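Local structure of Bcl-2-like protein FPV039 (Fowlpox virus, 5TZP) at residues T93-C98 / E120-A125. The protein inhibits host apoptosis by sequestering and inactivating proapoptotic Bcl-2 proteins, among them BAK1 and BAX. Numbering follows the deposited sequence.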
loop_
_atom_site.group_PDB
_atom_site.type_symbol
_atom_site.label_atom_id
_atom_site.label_comp_id
_atom_site.label_asym_id
_atom_site.label_seq_id
_atom_site.Cartn_x
_atom_site.Cartn_y
_atom_site.Cartn_z
ATOM N N THR A 93 -5.276 0.206 -0.711
ATOM C CA THR A 93 -5.543 -0.355 0.601
ATOM C C THR A 93 -4.315 -1.078 1.152
ATOM O O THR A 93 -3.993 -0.950 2.337
ATOM C CB THR A 93 -6.748 -1.293 0.568
ATOM O OG1 THR A 93 -7.901 -0.522 0.189
ATOM C CG2 THR A 93 -7.037 -1.898 1.878
ATOM N N ILE A 94 -3.598 -1.828 0.323
ATOM C CA ILE A 94 -2.342 -2.479 0.707
ATOM C C ILE A 94 -1.346 -1.453 1.191
ATOM O O ILE A 94 -0.731 -1.640 2.259
ATOM C CB ILE A 94 -1.753 -3.306 -0.507
ATOM C CG1 ILE A 94 -2.530 -4.585 -0.713
ATOM C CG2 ILE A 94 -0.240 -3.523 -0.320
ATOM C CD1 ILE A 94 -2.268 -5.139 -2.108
ATOM N N ILE A 95 -1.140 -0.365 0.444
ATOM C CA ILE A 95 -0.160 0.629 0.821
ATOM C C ILE A 95 -0.585 1.324 2.088
ATOM O O ILE A 95 0.228 1.556 2.995
ATOM C CB ILE A 95 0.109 1.611 -0.341
ATOM C CG1 ILE A 95 0.728 0.861 -1.531
ATOM C CG2 ILE A 95 0.957 2.767 0.090
ATOM C CD1 ILE A 95 0.734 1.695 -2.838
ATOM N N ALA A 96 -1.854 1.678 2.190
ATOM C CA ALA A 96 -2.371 2.350 3.396
ATOM C C ALA A 96 -2.196 1.464 4.640
ATOM O O ALA A 96 -1.687 1.931 5.674
ATOM C CB ALA A 96 -3.822 2.722 3.197
ATOM N N PHE A 97 -2.638 0.233 4.560
ATOM C CA PHE A 97 -2.475 -0.723 5.657
ATOM C C PHE A 97 -1.003 -0.849 6.031
ATOM O O PHE A 97 -0.663 -0.839 7.208
ATOM C CB PHE A 97 -3.063 -2.057 5.274
ATOM C CG PHE A 97 -2.796 -3.072 6.345
ATOM C CD1 PHE A 97 -3.632 -3.152 7.462
ATOM C CD2 PHE A 97 -1.750 -3.943 6.261
ATOM C CE1 PHE A 97 -3.342 -4.066 8.492
ATOM C CE2 PHE A 97 -1.478 -4.875 7.285
ATOM C CZ PHE A 97 -2.251 -4.914 8.398
ATOM N N CYS A 98 -0.150 -1.050 5.049
ATOM C CA CYS A 98 1.255 -1.294 5.316
ATOM C C CYS A 98 1.936 -0.058 5.872
ATOM O O CYS A 98 2.842 -0.211 6.733
ATOM C CB CYS A 98 1.982 -1.796 4.075
ATOM S SG CYS A 98 1.621 -3.524 3.673
ATOM N N GLU A 120 9.469 -3.192 -0.587
ATOM C CA GLU A 120 9.912 -4.221 -1.529
ATOM C C GLU A 120 8.891 -5.341 -1.635
ATOM O O GLU A 120 8.614 -5.854 -2.745
ATOM C CB GLU A 120 11.288 -4.800 -1.143
ATOM C CG GLU A 120 12.413 -3.744 -1.364
ATOM C CD GLU A 120 13.799 -4.181 -0.884
ATOM O OE1 GLU A 120 14.693 -3.329 -0.967
ATOM O OE2 GLU A 120 13.945 -5.350 -0.470
ATOM N N ALA A 121 8.302 -5.725 -0.526
ATOM C CA ALA A 121 7.281 -6.796 -0.560
ATOM C C ALA A 121 6.066 -6.364 -1.385
ATOM O O ALA A 121 5.511 -7.127 -2.164
ATOM C CB ALA A 121 6.879 -7.181 0.850
ATOM N N ILE A 122 5.617 -5.116 -1.209
ATOM C CA ILE A 122 4.466 -4.642 -1.969
ATOM C C ILE A 122 4.837 -4.613 -3.454
ATOM O O ILE A 122 4.063 -5.063 -4.324
ATOM C CB ILE A 122 3.999 -3.267 -1.500
ATOM C CG1 ILE A 122 3.489 -3.336 -0.058
ATOM C CG2 ILE A 122 2.891 -2.752 -2.460
ATOM C CD1 ILE A 122 3.336 -1.983 0.588
ATOM N N THR A 123 6.023 -4.056 -3.767
ATOM C CA THR A 123 6.452 -3.966 -5.162
ATOM C C THR A 123 6.485 -5.353 -5.805
ATOM O O THR A 123 6.007 -5.563 -6.910
ATOM C CB THR A 123 7.833 -3.303 -5.211
ATOM O OG1 THR A 123 7.717 -1.977 -4.656
ATOM C CG2 THR A 123 8.335 -3.199 -6.603
ATOM N N ASP A 124 7.080 -6.317 -5.115
ATOM C CA ASP A 124 7.219 -7.679 -5.637
ATOM C C ASP A 124 5.861 -8.317 -5.834
ATOM O O ASP A 124 5.628 -9.025 -6.827
ATOM C CB ASP A 124 8.022 -8.543 -4.682
ATOM C CG ASP A 124 9.496 -8.223 -4.673
ATOM O OD1 ASP A 124 9.994 -7.576 -5.554
ATOM O OD2 ASP A 124 10.143 -8.665 -3.682
ATOM N N ALA A 125 4.930 -8.080 -4.906
ATOM C CA ALA A 125 3.587 -8.661 -5.033
ATOM C C ALA A 125 2.841 -8.085 -6.230
ATOM O O ALA A 125 2.092 -8.812 -6.909
ATOM C CB ALA A 125 2.781 -8.428 -3.753
#
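Cys98 N donates to Ile94 O at 2.9 Å, an i to i+4 helix bond between two residues whose side chains lie against Ile122. No hydrogen bond crosses between 93-98 and 120-125; the contact is apolar and buried near the centre of the chain. Ile122 extends its CG1 arm away from its own carbonyl carbon (chi1 -64°), and an extended chi2 carries CD1 on to Cys98, 3.7 Å from Cys98 CB and 3.9 Å from Cys98 SG. Ile94 comes alongside, its side chain running past that of Ile122 in the opposite sense, with Ile94 CG2 3.7 Å from Ile122 CG1. The other branch, Ile122 CG2, lies 3.9 Å from Ile94 CG2 and reaches Ile95 CG1 only at 4.3 Å. In the helical Bcl-2 fold this joins the BH1 part of helix 88-105 to the BH2 part of helix 115-136; the segments 93-98 and 120-125 run nearly antiparallel (166°), their axes 11.0 Å apart at closest approach. Helix 74-81 adds Val81 against Ile94 and Val78 against Cys98, while Ile95 also meets Cys53 and Trp140. From segment 93-98, Thr93 packs on the backbone of the bound Bik BH3 peptide and Phe97 on an apolar side chain.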